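Local coordinates for sulfur oxygenase/reductase (PDB 6QPA), which probably catalyses the oxygen-dependent oxidation and reduction of elemental sulfur at a mononuclear iron site, at residues V152-V160 with F298-R309. Sequence-based numbering, arbitrary orientation.
Sequences VALSSQRTV and FFSPMMEQGLWR
Arg158 and Glu304 form a two-pronged salt bridge through both terminal nitrogens of the arginine and both oxygens of the glutamate. NH2 of Arg158 reaches OE2 of Glu304 at 2.8 Å, on the syn lone pair. NH1 of Arg158 meets OE1 of Glu304, also on the syn side. The guanidinium and carboxylate planes are 26° apart, so the salt bridge is nearly flat. OE1 of Glu304 takes a second bond from Ser156 N, 2.8 Å long and nearly straight. That backbone NH comes in nearly along the C-O axis. Arg158 NH1 also donates to Leu154 O at 2.9 Å. Gln157 N, which closes the type II turn from Leu154 to Gln157, reaches that oxygen from the opposite face of the carbonyl. CG of Pro301 lies over one face of the Arg158 guanidinium. Arg309 brings its NH2 to 3.0 Å from NH2 of Arg158, with the two guanidinium planes almost perpendicular. NH2 of Arg158 lies over a face of the Arg309 group, while Arg309 NH2 sits at the edge of the Arg158 group. Glu258 forms salt bridges with both arginines, through Arg158 NE and Arg309 NH2, so the two positive groups share one carboxylate.

The turn leads into strand 159-167 of the antiparallel sheet, in a fold of the dimeric alpha-beta barrel superfamily. Here Val160 and Phe299 form an antiparallel hydrogen-bonded pair. Val160 N donates to Phe299 O at 2.9 Å, and Phe299 N returns a bond to Val160 O. CB of Val160 and CB of Phe299 lie 4.4 Å apart on the same face of the sheet. With CG beside its backbone N (chi1 -64°), the Phe299 ring turns its edge to Val160 O and its far end away.

Ser156 OG donates to Met302 O at 3.2 Å from above the carbonyl plane. It is also hydrogen-bonded to Gln267 of a second subunit, whose OE1 accepts from Glu304 N.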
loop_
_atom_site.group_PDB
_atom_site.type_symbol
_atom_site.label_atom_id
_atom_site.label_comp_id
_atom_site.label_asym_id
_atom_site.label_seq_id
_atom_site.Cartn_x
_atom_site.Cartn_y
_atom_site.Cartn_z
ATOM N N VAL A 152 -38.535 42.631 -7.451
ATOM C CA VAL A 152 -38.714 41.504 -6.532
ATOM C C VAL A 152 -37.524 41.433 -5.580
ATOM O O VAL A 152 -36.403 41.138 -6.002
ATOM C CB VAL A 152 -38.902 40.176 -7.273
ATOM C CG1 VAL A 152 -38.976 39.055 -6.252
ATOM C CG2 VAL A 152 -40.184 40.214 -8.092
ATOM N N ALA A 153 -37.777 41.698 -4.288
ATOM C CA ALA A 153 -36.761 41.622 -3.225
ATOM C C ALA A 153 -37.006 40.332 -2.447
ATOM O O ALA A 153 -37.889 40.276 -1.589
ATOM C CB ALA A 153 -36.812 42.849 -2.304
ATOM N N LEU A 154 -36.242 39.285 -2.762
ATOM C CA LEU A 154 -36.483 37.966 -2.183
ATOM C C LEU A 154 -35.965 37.923 -0.751
ATOM O O LEU A 154 -34.791 38.217 -0.500
ATOM C CB LEU A 154 -35.830 36.869 -3.026
ATOM C CG LEU A 154 -36.461 36.698 -4.413
ATOM C CD1 LEU A 154 -35.694 35.659 -5.211
ATOM C CD2 LEU A 154 -37.919 36.309 -4.323
ATOM N N SER A 155 -36.851 37.558 0.178
ATOM C CA SER A 155 -36.525 37.473 1.604
ATOM C C SER A 155 -35.336 36.549 1.828
ATOM O O SER A 155 -35.358 35.392 1.402
ATOM C CB SER A 155 -37.744 36.971 2.379
ATOM O OG SER A 155 -37.487 36.952 3.773
ATOM N N SER A 156 -34.291 37.079 2.470
ATOM C CA SER A 156 -33.069 36.333 2.776
ATOM C C SER A 156 -32.457 35.647 1.553
ATOM O O SER A 156 -31.806 34.613 1.697
ATOM C CB SER A 156 -33.335 35.284 3.869
ATOM O OG SER A 156 -33.678 35.893 5.095
ATOM N N GLN A 157 -32.652 36.200 0.351
ATOM C CA GLN A 157 -32.172 35.579 -0.892
ATOM C C GLN A 157 -31.796 36.653 -1.918
ATOM O O GLN A 157 -32.262 36.642 -3.059
ATOM C CB GLN A 157 -33.215 34.642 -1.506
ATOM C CG GLN A 157 -33.417 33.295 -0.829
ATOM C CD GLN A 157 -34.598 32.490 -1.425
ATOM O OE1 GLN A 157 -35.057 32.751 -2.550
ATOM N NE2 GLN A 157 -35.081 31.503 -0.666
ATOM N N ARG A 158 -30.956 37.604 -1.526
ATOM C CA ARG A 158 -30.472 38.617 -2.458
ATOM C C ARG A 158 -29.207 39.212 -1.859
ATOM O O ARG A 158 -28.736 38.780 -0.807
ATOM C CB ARG A 158 -31.543 39.677 -2.759
ATOM C CG ARG A 158 -31.876 40.612 -1.590
ATOM C CD ARG A 158 -33.224 41.287 -1.736
ATOM N NE ARG A 158 -33.426 42.245 -0.643
ATOM C CZ ARG A 158 -33.773 41.899 0.598
ATOM N NH1 ARG A 158 -34.003 40.615 0.904
ATOM N NH2 ARG A 158 -33.902 42.836 1.532
ATOM N N THR A 159 -28.651 40.200 -2.543
ATOM C CA THR A 159 -27.397 40.807 -2.139
ATOM C C THR A 159 -27.665 42.228 -1.661
ATOM O O THR A 159 -28.440 42.969 -2.280
ATOM C CB THR A 159 -26.398 40.798 -3.300
ATOM O OG1 THR A 159 -26.054 39.449 -3.597
ATOM C CG2 THR A 159 -25.113 41.597 -2.939
ATOM N N VAL A 160 -27.074 42.591 -0.531
ATOM C CA VAL A 160 -27.119 43.965 -0.048
ATOM C C VAL A 160 -25.709 44.522 -0.105
ATOM O O VAL A 160 -24.753 43.898 0.378
ATOM C CB VAL A 160 -27.729 44.076 1.361
ATOM C CG1 VAL A 160 -27.631 45.527 1.881
ATOM C CG2 VAL A 160 -29.196 43.632 1.329
ATOM N N PHE A 298 -20.021 44.043 0.324
ATOM C CA PHE A 298 -21.093 43.136 -0.073
ATOM C C PHE A 298 -21.565 42.330 1.138
ATOM O O PHE A 298 -20.747 41.832 1.908
ATOM C CB PHE A 298 -20.626 42.161 -1.164
ATOM C CG PHE A 298 -20.564 42.753 -2.550
ATOM C CD1 PHE A 298 -20.137 44.067 -2.750
ATOM C CD2 PHE A 298 -20.921 41.981 -3.665
ATOM C CE1 PHE A 298 -20.060 44.605 -4.038
ATOM C CE2 PHE A 298 -20.856 42.507 -4.952
ATOM C CZ PHE A 298 -20.414 43.825 -5.142
ATOM N N PHE A 299 -22.886 42.187 1.277
ATOM C CA PHE A 299 -23.505 41.446 2.368
ATOM C C PHE A 299 -24.598 40.503 1.874
ATOM O O PHE A 299 -25.282 40.766 0.878
ATOM C CB PHE A 299 -24.186 42.358 3.373
ATOM C CG PHE A 299 -23.273 43.285 4.096
ATOM C CD1 PHE A 299 -22.932 44.509 3.538
ATOM C CD2 PHE A 299 -22.796 42.963 5.356
ATOM C CE1 PHE A 299 -22.125 45.395 4.214
ATOM C CE2 PHE A 299 -21.983 43.847 6.049
ATOM C CZ PHE A 299 -21.642 45.070 5.467
ATOM N N SER A 300 -24.820 39.446 2.651
ATOM C CA SER A 300 -25.996 38.627 2.502
ATOM C C SER A 300 -26.932 38.882 3.670
ATOM O O SER A 300 -26.480 38.881 4.820
ATOM C CB SER A 300 -25.626 37.149 2.450
ATOM O OG SER A 300 -26.819 36.406 2.431
ATOM N N PRO A 301 -28.204 39.165 3.434
ATOM C CA PRO A 301 -29.139 39.290 4.558
ATOM C C PRO A 301 -29.472 37.913 5.124
ATOM O O PRO A 301 -30.108 37.095 4.457
ATOM C CB PRO A 301 -30.364 39.969 3.926
ATOM C CG PRO A 301 -30.314 39.563 2.489
ATOM C CD PRO A 301 -28.847 39.439 2.137
ATOM N N MET A 302 -28.996 37.625 6.335
ATOM C CA MET A 302 -29.218 36.311 6.920
ATOM C C MET A 302 -30.653 36.164 7.403
ATOM O O MET A 302 -31.315 35.159 7.128
ATOM C CB MET A 302 -28.252 36.080 8.081
ATOM C CG MET A 302 -26.808 35.857 7.721
ATOM S SD MET A 302 -26.585 35.047 6.095
ATOM C CE MET A 302 -26.709 33.307 6.538
ATOM N N MET A 303 -31.132 37.139 8.169
ATOM C CA MET A 303 -32.465 37.122 8.750
ATOM C C MET A 303 -33.021 38.511 8.545
ATOM O O MET A 303 -32.267 39.482 8.575
ATOM C CB MET A 303 -32.462 36.785 10.254
ATOM C CG MET A 303 -31.785 35.471 10.611
ATOM S SD MET A 303 -32.070 34.979 12.327
ATOM C CE MET A 303 -30.408 34.498 12.828
ATOM N N GLU A 304 -34.316 38.602 8.284
ATOM C CA GLU A 304 -34.943 39.900 8.100
ATOM C C GLU A 304 -36.321 39.865 8.717
ATOM O O GLU A 304 -37.032 38.860 8.604
ATOM C CB GLU A 304 -35.095 40.269 6.629
ATOM C CG GLU A 304 -33.853 40.117 5.804
ATOM C CD GLU A 304 -34.105 40.534 4.371
ATOM O OE1 GLU A 304 -34.348 39.633 3.539
ATOM O OE2 GLU A 304 -34.086 41.758 4.099
ATOM N N GLN A 305 -36.686 40.945 9.392
ATOM C CA GLN A 305 -38.093 41.207 9.686
ATOM C C GLN A 305 -38.346 42.550 9.011
ATOM O O GLN A 305 -37.935 43.612 9.504
ATOM C CB GLN A 305 -38.412 41.120 11.192
ATOM C CG GLN A 305 -38.911 42.348 11.927
ATOM C CD GLN A 305 -40.334 42.767 11.614
ATOM O OE1 GLN A 305 -40.767 42.808 10.456
ATOM N NE2 GLN A 305 -41.062 43.131 12.662
ATOM N N GLY A 306 -38.959 42.481 7.824
ATOM C CA GLY A 306 -38.960 43.606 6.916
ATOM C C GLY A 306 -40.194 44.487 6.938
ATOM O O GLY A 306 -40.365 45.296 6.026
ATOM N N LEU A 307 -41.046 44.392 7.968
ATOM C CA LEU A 307 -42.261 45.204 7.944
ATOM C C LEU A 307 -41.983 46.701 8.037
ATOM O O LEU A 307 -42.822 47.505 7.620
ATOM C CB LEU A 307 -43.239 44.760 9.025
ATOM C CG LEU A 307 -44.038 43.586 8.432
ATOM C CD1 LEU A 307 -43.550 42.208 8.927
ATOM C CD2 LEU A 307 -45.554 43.775 8.555
ATOM N N TRP A 308 -40.826 47.097 8.555
ATOM C CA TRP A 308 -40.473 48.509 8.552
ATOM C C TRP A 308 -40.447 49.095 7.141
ATOM O O TRP A 308 -40.683 50.292 6.960
ATOM C CB TRP A 308 -39.120 48.675 9.220
ATOM C CG TRP A 308 -38.004 48.019 8.471
ATOM C CD1 TRP A 308 -37.608 46.718 8.550
ATOM C CD2 TRP A 308 -37.133 48.650 7.522
ATOM N NE1 TRP A 308 -36.534 46.502 7.712
ATOM C CE2 TRP A 308 -36.221 47.678 7.082
ATOM C CE3 TRP A 308 -37.024 49.952 7.026
ATOM C CZ2 TRP A 308 -35.227 47.960 6.150
ATOM C CZ3 TRP A 308 -36.040 50.231 6.108
ATOM C CH2 TRP A 308 -35.147 49.246 5.684
ATOM N N ARG A 309 -40.138 48.279 6.129
ATOM C CA ARG A 309 -40.103 48.799 4.768
ATOM C C ARG A 309 -41.467 49.271 4.310
ATOM O O ARG A 309 -41.554 50.198 3.499
ATOM C CB ARG A 309 -39.615 47.743 3.796
ATOM C CG ARG A 309 -38.276 47.173 4.100
ATOM C CD ARG A 309 -38.025 45.974 3.171
ATOM N NE ARG A 309 -36.606 45.756 3.179
ATOM C CZ ARG A 309 -35.810 45.775 2.125
ATOM N NH1 ARG A 309 -36.273 45.933 0.877
ATOM N NH2 ARG A 309 -34.519 45.607 2.352
HETATM O O HOH W 1 -38.671 37.708 6.367
HETATM O O HOH W 2 -28.988 35.906 0.590
HETATM O O HOH W 3 -24.252 38.271 -1.011
#